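Long-range contacts in AP endonuclease, family 2 (Brucella melitensis biovar Abortus, PDB 3NGF), which binds manganese in a TIM barrel and probably isomerises hydroxypyruvate, with an endonuclease activity also possible: residues A[165-169]-A[182-186]; A[150-156]-A[187-192]; A[209-213]-A[243-248]. All blocks are in the same frame, centred on the assembly; numbering follows the deposited sequence.

The three contacts illustrate how a TIM barrel gathers a metal site from separate beta-alpha units. Contact 1 sets helix 165-175 against strand 180-185 within one unit. Contact 2 packs the loop that follows strand 146-149 on helix 186-192, which follows strand 180-185 directly; its segments bracket contact 1 in sequence, and the two centres are about 10 Å apart. Contact 3, later in the chain, pairs strands 207-212 and 243-246, its centre about 13 Å from each of the others. Strands 180-185 and 207-212 are neighbours in the sheet. Each contact sends at least one ligand to the same manganese ion: Asp185, Glu150, then Gln211 with Glu247.

Contact 1: residues A[165-169]-A[182-186]; sequences QLEAV and VQLDL. With MN (manganese (II) ion), chain C.
In the beta-alpha-beta unit of this TIM barrel formed by strand 146-149, helix 165-175 and strand 180-185, Gln165, Ala168 and Val169 of the helix pack against Val182 and Leu184 of the strand. The two short segments run nearly antiparallel, at 170°, with their axes 9.2 Å apart, as expected when a helix returns the chain across the outside of the barrel. At one end the packing is apolar: Val182 CG2 lies 3.9 Å from Val169 CG2, the two side chains crossing at about a right angle, and it also meets the methyl of Ala168. At the other end Gln165 reaches in over the strand. Its chain bends at chi2 (-65°), laying the amide across Leu184, and OE1 rests against two methyls, 3.5 Å from Val182 CG1 and 3.4 Å from Leu184 CD1. This buried carbonyl oxygen has no polar partner in the model, whereas NE2 of the same amide is bonded to a water. Pro151 and Leu199 also touch the Gln165 side chain. At the strand end, Asp185 places OD2 2.2 Å from the manganese ion, while its OD1 caps the following helix through weak bonds from Tyr187 N and His188 N. A single water joins the two elements: it accepts from Gln165 NE2 at 3.0 Å and from Asp185 N, and donates to Gln183 O at 2.8 Å.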
ATOM      1  N   GLN A 165      -7.005   9.362  -8.187  1.00 11.47           N
ATOM      2  CA  GLN A 165      -7.377   9.390  -6.749  1.00 11.18           C
ATOM      3  C   GLN A 165      -8.848   9.658  -6.449  1.00 12.02           C
ATOM      4  O   GLN A 165      -9.464   8.906  -5.692  1.00 10.65           O
ATOM      5  CB  GLN A 165      -6.506  10.395  -5.970  1.00 11.73           C
ATOM      6  CG  GLN A 165      -5.027  10.149  -6.048  1.00 11.78           C
ATOM      7  CD  GLN A 165      -4.599   8.838  -5.388  1.00 10.72           C
ATOM      8  OE1 GLN A 165      -5.207   8.389  -4.402  1.00 11.18           O
ATOM      9  NE2 GLN A 165      -3.528   8.244  -5.909  1.00 10.43           N
ATOM     10  N   LEU A 166      -9.415  10.740  -6.978  1.00 11.90           N
ATOM     11  CA  LEU A 166     -10.806  11.061  -6.657  1.00 12.55           C
ATOM     12  C   LEU A 166     -11.766  10.047  -7.302  1.00 13.24           C
ATOM     13  O   LEU A 166     -12.858   9.792  -6.777  1.00 14.20           O
ATOM     14  CB  LEU A 166     -11.148  12.501  -7.059  1.00 13.97           C
ATOM     15  CG  LEU A 166     -10.409  13.614  -6.309  1.00 14.27           C
ATOM     16  CD1 LEU A 166     -10.925  14.962  -6.798  1.00 16.49           C
ATOM     17  CD2 LEU A 166     -10.603  13.494  -4.818  1.00 14.24           C
ATOM     18  N   GLU A 167     -11.359   9.450  -8.417  1.00 14.06           N
ATOM     19  CA  GLU A 167     -12.148   8.380  -9.030  1.00 14.59           C
ATOM     20  C   GLU A 167     -12.216   7.202  -8.051  1.00 13.37           C
ATOM     21  O   GLU A 167     -13.269   6.566  -7.902  1.00 13.87           O
ATOM     22  CB  GLU A 167     -11.508   7.940 -10.331  1.00 15.21           C
ATOM     23  CG  GLU A 167     -12.218   6.802 -11.018  1.00 17.10           C
ATOM     24  CD  GLU A 167     -11.603   6.431 -12.358  1.00 21.58           C
ATOM     25  OE1 GLU A 167     -10.523   6.969 -12.725  1.00 21.34           O
ATOM     26  OE2 GLU A 167     -12.222   5.588 -13.052  1.00 25.94           O
ATOM     27  N   ALA A 168     -11.099   6.918  -7.384  1.00 12.66           N
ATOM     28  CA  ALA A 168     -11.058   5.825  -6.401  1.00 11.67           C
ATOM     29  C   ALA A 168     -11.939   6.154  -5.194  1.00 11.87           C
ATOM     30  O   ALA A 168     -12.638   5.273  -4.660  1.00 11.89           O
ATOM     31  CB  ALA A 168      -9.607   5.518  -5.946  1.00 11.49           C
ATOM     32  N   VAL A 169     -11.903   7.409  -4.737  1.00 12.04           N
ATOM     33  CA  VAL A 169     -12.794   7.857  -3.659  1.00 11.86           C
ATOM     34  C   VAL A 169     -14.263   7.614  -4.033  1.00 13.25           C
ATOM     35  O   VAL A 169     -15.059   7.131  -3.218  1.00 11.55           O
ATOM     36  CB  VAL A 169     -12.568   9.322  -3.307  1.00 12.43           C
ATOM     37  CG1 VAL A 169     -13.660   9.833  -2.385  1.00 14.64           C
ATOM     38  CG2 VAL A 169     -11.152   9.505  -2.687  1.00  9.71           C
ATOM     39  N   VAL A 182      -8.928   4.456   0.558  1.00  8.50           N
ATOM     40  CA  VAL A 182      -7.924   4.627  -0.479  1.00  8.77           C
ATOM     41  C   VAL A 182      -6.521   4.557   0.131  1.00  8.53           C
ATOM     42  O   VAL A 182      -6.280   5.035   1.258  1.00  9.49           O
ATOM     43  CB  VAL A 182      -8.105   5.982  -1.172  1.00  8.76           C
ATOM     44  CG1 VAL A 182      -6.997   6.226  -2.265  1.00  7.99           C
ATOM     45  CG2 VAL A 182      -9.514   6.063  -1.811  1.00 11.19           C
ATOM     46  N   GLN A 183      -5.615   3.905  -0.594  1.00  7.95           N
ATOM     47  CA  GLN A 183      -4.193   3.928  -0.306  1.00  7.78           C
ATOM     48  C   GLN A 183      -3.585   5.019  -1.205  1.00  8.82           C
ATOM     49  O   GLN A 183      -3.550   4.873  -2.425  1.00  8.58           O
ATOM     50  CB  GLN A 183      -3.595   2.562  -0.612  1.00  8.07           C
ATOM     51  CG  GLN A 183      -2.087   2.418  -0.369  1.00  9.34           C
ATOM     52  CD  GLN A 183      -1.634   0.989  -0.463  1.00  9.61           C
ATOM     53  OE1 GLN A 183      -2.359   0.071  -0.100  1.00 11.92           O
ATOM     54  NE2 GLN A 183      -0.410   0.780  -0.931  1.00 12.68           N
ATOM     55  N   LEU A 184      -3.162   6.116  -0.589  1.00  8.23           N
ATOM     56  CA  LEU A 184      -2.668   7.308  -1.300  1.00  8.38           C
ATOM     57  C   LEU A 184      -1.137   7.262  -1.413  1.00  8.96           C
ATOM     58  O   LEU A 184      -0.418   7.634  -0.467  1.00  8.58           O
ATOM     59  CB  LEU A 184      -3.119   8.551  -0.524  1.00  8.34           C
ATOM     60  CG  LEU A 184      -2.662   9.933  -0.993  1.00 10.22           C
ATOM     61  CD1 LEU A 184      -2.984  10.137  -2.471  1.00  9.72           C
ATOM     62  CD2 LEU A 184      -3.252  11.063  -0.111  1.00 10.41           C
ATOM     63  N   ASP A 185      -0.649   6.753  -2.537  1.00  9.34           N
ATOM     64  CA  ASP A 185       0.783   6.745  -2.861  1.00  9.10           C
ATOM     65  C   ASP A 185       1.058   8.051  -3.634  1.00  9.89           C
ATOM     66  O   ASP A 185       0.529   8.280  -4.760  1.00  9.11           O
ATOM     67  CB  ASP A 185       1.102   5.468  -3.646  1.00 10.02           C
ATOM     68  CG  ASP A 185       2.571   5.324  -4.029  1.00 11.45           C
ATOM     69  OD1 ASP A 185       3.222   6.343  -4.256  1.00 12.35           O
ATOM     70  OD2 ASP A 185       3.081   4.183  -4.161  1.00 12.43           O
ATOM     71  N   LEU A 186       1.822   8.937  -3.001  1.00  8.41           N
ATOM     72  CA  LEU A 186       1.958  10.302  -3.525  1.00  9.19           C
ATOM     73  C   LEU A 186       2.795  10.325  -4.793  1.00  9.77           C
ATOM     74  O   LEU A 186       2.716  11.259  -5.620  1.00 10.49           O
ATOM     75  CB  LEU A 186       2.519  11.237  -2.445  1.00  9.52           C
ATOM     76  CG  LEU A 186       1.556  11.516  -1.299  1.00  9.49           C
ATOM     77  CD1 LEU A 186       2.276  12.250  -0.177  1.00  9.66           C
ATOM     78  CD2 LEU A 186       0.315  12.308  -1.788  1.00  9.56           C
TER
HETATM   79 MN    MN C 262       2.426   2.092  -3.832  1.00 18.06          MN
HETATM   80  O   HOH W   1      -2.232   5.722  -4.802  1.00  8.66           O
HETATM   81  O   HOH W   2       1.748  -0.224  -3.312  1.00 17.59           O
HETATM   82  O   HOH W   3       2.927   1.237  -5.873  1.00 13.92           O

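Contact 2: residues A[150-156]-A[187-192]. With MN (manganese (II) ion), chain C.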
ATOM      1  N   GLU A 150      -5.651   1.023  -4.229  1.00  8.83           N
ATOM      2  CA  GLU A 150      -4.508   1.910  -4.519  1.00  8.71           C
ATOM      3  C   GLU A 150      -4.460   2.316  -5.983  1.00  9.80           C
ATOM      4  O   GLU A 150      -4.101   1.496  -6.833  1.00 10.39           O
ATOM      5  CB  GLU A 150      -3.178   1.246  -4.211  1.00  9.43           C
ATOM      6  CG  GLU A 150      -2.005   2.243  -4.251  1.00  8.88           C
ATOM      7  CD  GLU A 150      -0.613   1.622  -4.232  1.00 13.01           C
ATOM      8  OE1 GLU A 150      -0.428   0.394  -4.240  1.00 13.70           O
ATOM      9  OE2 GLU A 150       0.327   2.424  -4.199  1.00 10.84           O
ATOM     10  N   PRO A 151      -4.789   3.576  -6.277  1.00  9.43           N
ATOM     11  CA  PRO A 151      -4.537   4.067  -7.651  1.00 10.73           C
ATOM     12  C   PRO A 151      -3.050   3.991  -7.986  1.00 11.19           C
ATOM     13  O   PRO A 151      -2.208   4.380  -7.173  1.00 11.29           O
ATOM     14  CB  PRO A 151      -5.019   5.523  -7.594  1.00 10.82           C
ATOM     15  CG  PRO A 151      -5.995   5.547  -6.464  1.00 10.08           C
ATOM     16  CD  PRO A 151      -5.473   4.583  -5.457  1.00  9.64           C
ATOM     17  N   LEU A 152      -2.744   3.506  -9.187  1.00 11.99           N
ATOM     18  CA  LEU A 152      -1.374   3.416  -9.664  1.00 12.39           C
ATOM     19  C   LEU A 152      -1.154   4.512 -10.726  1.00 13.79           C
ATOM     20  O   LEU A 152      -1.800   5.577 -10.658  1.00 15.27           O
ATOM     21  CB  LEU A 152      -1.077   1.994 -10.114  1.00 12.26           C
ATOM     22  CG  LEU A 152      -1.307   0.923  -9.020  1.00 11.44           C
ATOM     23  CD1 LEU A 152      -0.935  -0.459  -9.538  1.00 13.20           C
ATOM     24  CD2 LEU A 152      -0.535   1.249  -7.705  1.00 11.36           C
ATOM     25  N   ASN A 153      -0.194   4.347 -11.617  1.00 13.87           N
ATOM     26  CA  ASN A 153      -0.048   5.281 -12.725  1.00 13.51           C
ATOM     27  C   ASN A 153       0.147   4.492 -14.012  1.00 14.54           C
ATOM     28  O   ASN A 153       0.559   3.329 -13.976  1.00 13.56           O
ATOM     29  CB  ASN A 153       1.089   6.272 -12.451  1.00 13.37           C
ATOM     30  CG  ASN A 153       2.459   5.684 -12.704  1.00 13.35           C
ATOM     31  OD1 ASN A 153       2.886   5.529 -13.865  1.00 15.60           O
ATOM     32  ND2 ASN A 153       3.184   5.383 -11.625  1.00 14.14           N
ATOM     33  N   THR A 154      -0.123   5.139 -15.146  1.00 15.14           N
ATOM     34  CA  THR A 154      -0.188   4.468 -16.444  1.00 16.93           C
ATOM     35  C   THR A 154       1.180   4.303 -17.118  1.00 17.36           C
ATOM     36  O   THR A 154       1.309   3.628 -18.148  1.00 17.15           O
ATOM     37  CB  THR A 154      -1.131   5.241 -17.396  1.00 17.68           C
ATOM     38  OG1 THR A 154      -0.728   6.608 -17.458  1.00 18.08           O
ATOM     39  CG2 THR A 154      -2.562   5.192 -16.895  1.00 19.07           C
ATOM     40  N   ARG A 155       2.209   4.919 -16.545  1.00 16.63           N
ATOM     41  CA  ARG A 155       3.548   4.723 -17.027  1.00 17.37           C
ATOM     42  C   ARG A 155       4.132   3.461 -16.443  1.00 17.81           C
ATOM     43  O   ARG A 155       4.688   2.620 -17.164  1.00 18.90           O
ATOM     44  CB  ARG A 155       4.422   5.926 -16.674  1.00 17.44           C
ATOM     45  CG  ARG A 155       5.859   5.757 -17.092  1.00 19.45           C
ATOM     46  CD  ARG A 155       6.588   7.089 -17.229  1.00 19.10           C
ATOM     47  NE  ARG A 155       6.662   7.855 -15.992  1.00 17.54           N
ATOM     48  CZ  ARG A 155       6.167   9.088 -15.790  1.00 16.60           C
ATOM     49  NH1 ARG A 155       6.342   9.679 -14.612  1.00 15.67           N
ATOM     50  NH2 ARG A 155       5.517   9.754 -16.744  1.00 18.31           N
ATOM     51  N   ASN A 156       4.005   3.305 -15.131  1.00 16.38           N
ATOM     52  CA  ASN A 156       4.505   2.099 -14.464  1.00 17.07           C
ATOM     53  C   ASN A 156       3.581   0.889 -14.561  1.00 17.68           C
ATOM     54  O   ASN A 156       4.077  -0.224 -14.554  1.00 18.99           O
ATOM     55  CB  ASN A 156       4.817   2.374 -12.990  1.00 16.50           C
ATOM     56  CG  ASN A 156       6.032   3.271 -12.811  1.00 18.26           C
ATOM     57  OD1 ASN A 156       5.973   4.262 -12.105  1.00 17.06           O
ATOM     58  ND2 ASN A 156       7.134   2.942 -13.501  1.00 23.28           N
ATOM     59  N   TYR A 187       3.616   9.298  -4.958  1.00 10.61           N
ATOM     60  CA  TYR A 187       4.350   9.112  -6.214  1.00 11.25           C
ATOM     61  C   TYR A 187       3.331   8.936  -7.378  1.00 11.31           C
ATOM     62  O   TYR A 187       3.407   9.630  -8.417  1.00 10.94           O
ATOM     63  CB  TYR A 187       5.305   7.900  -6.068  1.00 11.77           C
ATOM     64  CG  TYR A 187       5.932   7.418  -7.352  1.00 12.97           C
ATOM     65  CD1 TYR A 187       7.076   8.010  -7.861  1.00 12.79           C
ATOM     66  CD2 TYR A 187       5.387   6.349  -8.048  1.00 12.68           C
ATOM     67  CE1 TYR A 187       7.648   7.575  -9.068  1.00 14.57           C
ATOM     68  CE2 TYR A 187       5.958   5.890  -9.222  1.00 14.72           C
ATOM     69  CZ  TYR A 187       7.063   6.512  -9.742  1.00 14.67           C
ATOM     70  OH  TYR A 187       7.602   6.034 -10.920  1.00 14.37           O
ATOM     71  N   HIS A 188       2.382   8.029  -7.196  1.00 10.31           N
ATOM     72  CA  HIS A 188       1.371   7.810  -8.229  1.00 10.66           C
ATOM     73  C   HIS A 188       0.453   9.038  -8.392  1.00 10.17           C
ATOM     74  O   HIS A 188       0.079   9.378  -9.498  1.00 10.45           O
ATOM     75  CB  HIS A 188       0.545   6.562  -7.895  1.00 10.53           C
ATOM     76  CG  HIS A 188       1.323   5.279  -7.914  1.00 11.23           C
ATOM     77  ND1 HIS A 188       2.151   4.915  -8.956  1.00 12.02           N
ATOM     78  CD2 HIS A 188       1.320   4.234  -7.056  1.00 10.68           C
ATOM     79  CE1 HIS A 188       2.643   3.709  -8.716  1.00 14.15           C
ATOM     80  NE2 HIS A 188       2.174   3.289  -7.555  1.00 12.13           N
ATOM     81  N   ALA A 189       0.089   9.681  -7.281  1.00 10.49           N
ATOM     82  CA  ALA A 189      -0.829  10.826  -7.285  1.00 10.21           C
ATOM     83  C   ALA A 189      -0.182  11.997  -8.017  1.00 10.76           C
ATOM     84  O   ALA A 189      -0.847  12.697  -8.783  1.00 11.25           O
ATOM     85  CB  ALA A 189      -1.181  11.238  -5.874  1.00 10.18           C
ATOM     86  N   GLN A 190       1.116  12.194  -7.804  1.00 11.12           N
ATOM     87  CA  GLN A 190       1.813  13.288  -8.507  1.00 11.02           C
ATOM     88  C   GLN A 190       1.937  13.078 -10.027  1.00 12.03           C
ATOM     89  O   GLN A 190       1.879  14.051 -10.801  1.00 12.82           O
ATOM     90  CB  GLN A 190       3.180  13.517  -7.850  1.00 11.39           C
ATOM     91  CG  GLN A 190       4.082  14.559  -8.503  1.00 10.14           C
ATOM     92  CD  GLN A 190       3.420  15.915  -8.679  1.00 10.92           C
ATOM     93  OE1 GLN A 190       2.384  16.221  -8.064  1.00 11.69           O
ATOM     94  NE2 GLN A 190       4.022  16.748  -9.532  1.00 10.64           N
ATOM     95  N   ILE A 191       2.146  11.832 -10.448  1.00 11.82           N
ATOM     96  CA  ILE A 191       2.289  11.472 -11.852  1.00 11.95           C
ATOM     97  C   ILE A 191       0.950  11.606 -12.594  1.00 12.24           C
ATOM     98  O   ILE A 191       0.921  12.117 -13.717  1.00 12.40           O
ATOM     99  CB  ILE A 191       2.920  10.054 -12.030  1.00 11.90           C
ATOM    100  CG1 ILE A 191       4.373  10.079 -11.566  1.00 11.90           C
ATOM    101  CG2 ILE A 191       2.841   9.542 -13.459  1.00 12.54           C
ATOM    102  CD1 ILE A 191       4.993   8.701 -11.358  1.00 13.78           C
ATOM    103  N   MET A 192      -0.139  11.161 -11.966  1.00 11.60           N
ATOM    104  CA  MET A 192      -1.453  11.114 -12.635  1.00 12.16           C
ATOM    105  C   MET A 192      -2.347  12.340 -12.429  1.00 12.58           C
ATOM    106  O   MET A 192      -3.108  12.719 -13.348  1.00 14.30           O
ATOM    107  CB  MET A 192      -2.217   9.871 -12.164  1.00 12.40           C
ATOM    108  CG  MET A 192      -1.552   8.561 -12.533  1.00 12.26           C
ATOM    109  SD  MET A 192      -1.177   8.414 -14.282  1.00 13.39           S
ATOM    110  CE  MET A 192      -2.808   8.615 -15.037  1.00 15.22           C
TER
HETATM  111 MN    MN C 262       2.426   2.092  -3.832  1.00 18.06          MN
HETATM  112  O   HOH W   2       1.748  -0.224  -3.312  1.00 17.59           O
HETATM  113  O   HOH W   4       8.109   7.991 -12.891  1.00 19.13           O
HETATM  114  O   HOH W   3       2.927   1.237  -5.873  1.00 13.92           O
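His188 and Asn153 meet at the tightly packed heart of this contact, where the loop after strand 146-149 folds over helix 186-192 beside the metal site of the barrel. Leu152 CA sits over one face of the imidazole, 3.8 Å from the His188 ring centroid, in a CH-pi contact. At the ring edge Asn153 ND2 donates to His188 ND1 over 2.9 Å, close to the ring plane. The same ND2 donates to Asn156 OD1, which also accepts a bond in its carbonyl plane, on a lone pair, from Tyr187 OH at 2.7 Å. Asn153 OD1 takes the backbone N of Arg155, an Asx turn, and that of Asn156, completing an Asx motif that holds the amide in place. Toward solvent the fit is looser: the Arg155 guanidinium lays a face on Ile191 CG2, a water bridges NH1 to Tyr187 OH, and Thr154 N makes only a weak bond to Met192 SD, 3.5 Å away. Glu150, a predicted proton donor/acceptor, binds manganese through OE2 at 2.2 Å, and His188 NE2 is 2.8 Å from a water ligand of that ion. With its ND1 bonded by Asn153, His188 thus links the loop to a metal-bound water as a second-shell residue.

Contact 3: residues A[209-213]-A[243-248]. With MN (manganese (II) ion), chain C.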
ATOM      1  N   HIS A 209      -3.792   4.946   4.359  1.00 11.96           N
ATOM      2  CA  HIS A 209      -2.373   4.693   4.234  1.00 10.84           C
ATOM      3  C   HIS A 209      -1.851   5.651   3.179  1.00 10.74           C
ATOM      4  O   HIS A 209      -2.582   6.032   2.257  1.00 10.62           O
ATOM      5  CB  HIS A 209      -2.090   3.240   3.865  1.00 11.48           C
ATOM      6  CG  HIS A 209      -0.646   2.851   4.014  1.00  9.84           C
ATOM      7  ND1 HIS A 209       0.037   2.982   5.201  1.00 10.17           N
ATOM      8  CD2 HIS A 209       0.249   2.377   3.114  1.00 13.82           C
ATOM      9  CE1 HIS A 209       1.300   2.609   5.023  1.00 12.50           C
ATOM     10  NE2 HIS A 209       1.450   2.231   3.765  1.00 12.83           N
ATOM     11  N   VAL A 210      -0.600   6.030   3.354  1.00 10.54           N
ATOM     12  CA  VAL A 210       0.110   6.934   2.472  1.00  9.79           C
ATOM     13  C   VAL A 210       1.451   6.249   2.161  1.00  9.67           C
ATOM     14  O   VAL A 210       2.019   5.566   3.000  1.00 10.68           O
ATOM     15  CB  VAL A 210       0.326   8.319   3.124  1.00  9.99           C
ATOM     16  CG1 VAL A 210       1.225   9.232   2.222  1.00  9.39           C
ATOM     17  CG2 VAL A 210      -1.014   8.992   3.430  1.00 11.47           C
ATOM     18  N   GLN A 211       1.914   6.417   0.936  1.00 10.30           N
ATOM     19  CA  GLN A 211       3.239   5.988   0.521  1.00 10.05           C
ATOM     20  C   GLN A 211       3.947   7.138  -0.180  1.00  9.23           C
ATOM     21  O   GLN A 211       3.294   8.051  -0.709  1.00  9.02           O
ATOM     22  CB  GLN A 211       3.165   4.779  -0.399  1.00  9.80           C
ATOM     23  CG  GLN A 211       2.763   3.487   0.334  1.00 10.27           C
ATOM     24  CD  GLN A 211       2.497   2.371  -0.624  1.00 11.47           C
ATOM     25  OE1 GLN A 211       1.876   2.574  -1.657  1.00 11.83           O
ATOM     26  NE2 GLN A 211       2.996   1.184  -0.309  1.00 10.81           N
ATOM     27  N   ILE A 212       5.278   7.095  -0.134  1.00  9.39           N
ATOM     28  CA  ILE A 212       6.147   8.124  -0.712  1.00  9.90           C
ATOM     29  C   ILE A 212       7.355   7.562  -1.472  1.00 10.41           C
ATOM     30  O   ILE A 212       7.879   6.478  -1.172  1.00 10.74           O
ATOM     31  CB  ILE A 212       6.651   9.143   0.357  1.00 10.54           C
ATOM     32  CG1 ILE A 212       7.603   8.488   1.368  1.00 11.46           C
ATOM     33  CG2 ILE A 212       5.456   9.834   1.049  1.00 11.99           C
ATOM     34  CD1 ILE A 212       8.272   9.482   2.356  1.00 11.59           C
ATOM     35  N   ALA A 213       7.790   8.329  -2.479  1.00  9.64           N
ATOM     36  CA  ALA A 213       8.988   8.055  -3.245  1.00  9.77           C
ATOM     37  C   ALA A 213       9.239   9.301  -4.093  1.00 10.42           C
ATOM     38  O   ALA A 213       8.284  10.034  -4.438  1.00  9.47           O
ATOM     39  CB  ALA A 213       8.826   6.789  -4.158  1.00  9.69           C
ATOM     40  N   TRP A 243       0.299   5.511   8.967  1.00 12.18           N
ATOM     41  CA  TRP A 243       1.720   5.373   8.696  1.00 11.74           C
ATOM     42  C   TRP A 243       2.021   5.904   7.304  1.00 11.28           C
ATOM     43  O   TRP A 243       1.128   5.989   6.463  1.00 11.76           O
ATOM     44  CB  TRP A 243       2.142   3.905   8.743  1.00 11.31           C
ATOM     45  CG  TRP A 243       2.108   3.264  10.103  1.00 11.23           C
ATOM     46  CD1 TRP A 243       1.029   2.767  10.735  1.00 12.07           C
ATOM     47  CD2 TRP A 243       3.216   3.052  10.970  1.00 11.68           C
ATOM     48  NE1 TRP A 243       1.383   2.241  11.954  1.00 14.95           N
ATOM     49  CE2 TRP A 243       2.727   2.404  12.126  1.00 12.54           C
ATOM     50  CE3 TRP A 243       4.582   3.330  10.881  1.00 10.77           C
ATOM     51  CZ2 TRP A 243       3.550   2.062  13.196  1.00 15.20           C
ATOM     52  CZ3 TRP A 243       5.409   2.978  11.963  1.00 11.80           C
ATOM     53  CH2 TRP A 243       4.892   2.337  13.078  1.00 13.31           C
ATOM     54  N   VAL A 244       3.278   6.214   7.066  1.00 10.69           N
ATOM     55  CA  VAL A 244       3.760   6.619   5.755  1.00 10.14           C
ATOM     56  C   VAL A 244       4.742   5.567   5.251  1.00  9.90           C
ATOM     57  O   VAL A 244       5.840   5.413   5.817  1.00  9.95           O
ATOM     58  CB  VAL A 244       4.422   8.021   5.797  1.00 10.77           C
ATOM     59  CG1 VAL A 244       4.915   8.424   4.410  1.00 10.07           C
ATOM     60  CG2 VAL A 244       3.438   9.052   6.320  1.00 12.95           C
ATOM     61  N   GLY A 245       4.338   4.805   4.236  1.00  9.26           N
ATOM     62  CA  GLY A 245       5.173   3.726   3.694  1.00  9.75           C
ATOM     63  C   GLY A 245       6.255   4.238   2.760  1.00 10.86           C
ATOM     64  O   GLY A 245       5.975   5.044   1.878  1.00 10.72           O
ATOM     65  N   CYS A 246       7.485   3.775   2.964  1.00 10.25           N
ATOM     66  CA  CYS A 246       8.633   4.158   2.122  1.00 10.23           C
ATOM     67  C   CYS A 246       8.857   3.163   0.961  1.00  9.91           C
ATOM     68  O   CYS A 246       9.799   2.350   0.951  1.00 11.40           O
ATOM     69  CB  CYS A 246       9.888   4.287   2.985  1.00 10.96           C
ATOM     70  SG  CYS A 246       9.734   5.560   4.272  1.00 13.87           S
ATOM     71  N   GLU A 247       8.005   3.271  -0.046  1.00  9.70           N
ATOM     72  CA  GLU A 247       8.027   2.398  -1.189  1.00  9.99           C
ATOM     73  C   GLU A 247       8.835   3.083  -2.290  1.00 10.49           C
ATOM     74  O   GLU A 247       8.279   3.570  -3.309  1.00 11.27           O
ATOM     75  CB  GLU A 247       6.616   2.128  -1.685  1.00 11.01           C
ATOM     76  CG  GLU A 247       6.594   1.016  -2.689  1.00 13.06           C
ATOM     77  CD  GLU A 247       5.231   0.782  -3.273  1.00 20.05           C
ATOM     78  OE1 GLU A 247       4.348   1.663  -3.162  1.00 17.57           O
ATOM     79  OE2 GLU A 247       5.065  -0.292  -3.863  1.00 26.02           O
ATOM     80  N   TYR A 248      10.134   3.132  -2.059  1.00 11.00           N
ATOM     81  CA  TYR A 248      11.044   3.695  -3.021  1.00 11.67           C
ATOM     82  C   TYR A 248      12.198   2.742  -3.235  1.00 12.08           C
ATOM     83  O   TYR A 248      12.494   1.866  -2.401  1.00 11.32           O
ATOM     84  CB  TYR A 248      11.527   5.085  -2.576  1.00 12.10           C
ATOM     85  CG  TYR A 248      12.406   5.164  -1.322  1.00 11.20           C
ATOM     86  CD1 TYR A 248      13.719   4.712  -1.329  1.00 11.93           C
ATOM     87  CD2 TYR A 248      11.909   5.692  -0.134  1.00 12.63           C
ATOM     88  CE1 TYR A 248      14.531   4.810  -0.198  1.00 11.14           C
ATOM     89  CE2 TYR A 248      12.718   5.792   1.015  1.00 12.38           C
ATOM     90  CZ  TYR A 248      14.031   5.360   0.968  1.00 12.52           C
ATOM     91  OH  TYR A 248      14.835   5.489   2.085  1.00 12.35           O
TER
HETATM   92 MN    MN C 262       2.426   2.092  -3.832  1.00 18.06          MN
HETATM   93  O   HOH W   5      -1.409   3.460   7.505  1.00 12.65           O
HETATM   94  O   HOH W   2       1.748  -0.224  -3.312  1.00 17.59           O
HETATM   95  O   HOH W   3       2.927   1.237  -5.873  1.00 13.92           O
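Ile212 and Val244 form the apolar centre, on the face of the sheet turned to helix 228-237, where two neighbouring parallel strands of the TIM barrel lie side by side. Their side chains cross at about a right angle, Ile212 CG2 being 3.7 Å from Val244 CG1, and Phe12 of strand 11-15 packs on both. Further along, Ala213 CB meets Tyr248 CB at 3.6 Å. Between the strands, Gly245 N donates to Val210 O over 2.7 Å at 168°, and Ile212 N donates to Gly245 O at 3.0 Å. Gly245, without a side chain, lies close beside the His209 ring and Gln211 CG. Gln211, on the opposite face, and Glu247, a predicted proton donor/acceptor just past the end of its strand, extend to the manganese ion. Gln211 OE1 binds it at 2.3 Å and Glu247 OE1 at 2.1 Å. Their amide and carboxylate planes stand 41° apart. Gln211 NE2 is held by Glu41, which also bonds His209 NE2, and Gln183 donates to Gln211 OE1. Gln211 OE1 and Glu247 OE1 lie 3.0 Å apart, a closeness the shared cation makes tolerable, and the second-shell bonds probably keep the neutral amide turned with its oxygen toward the ion.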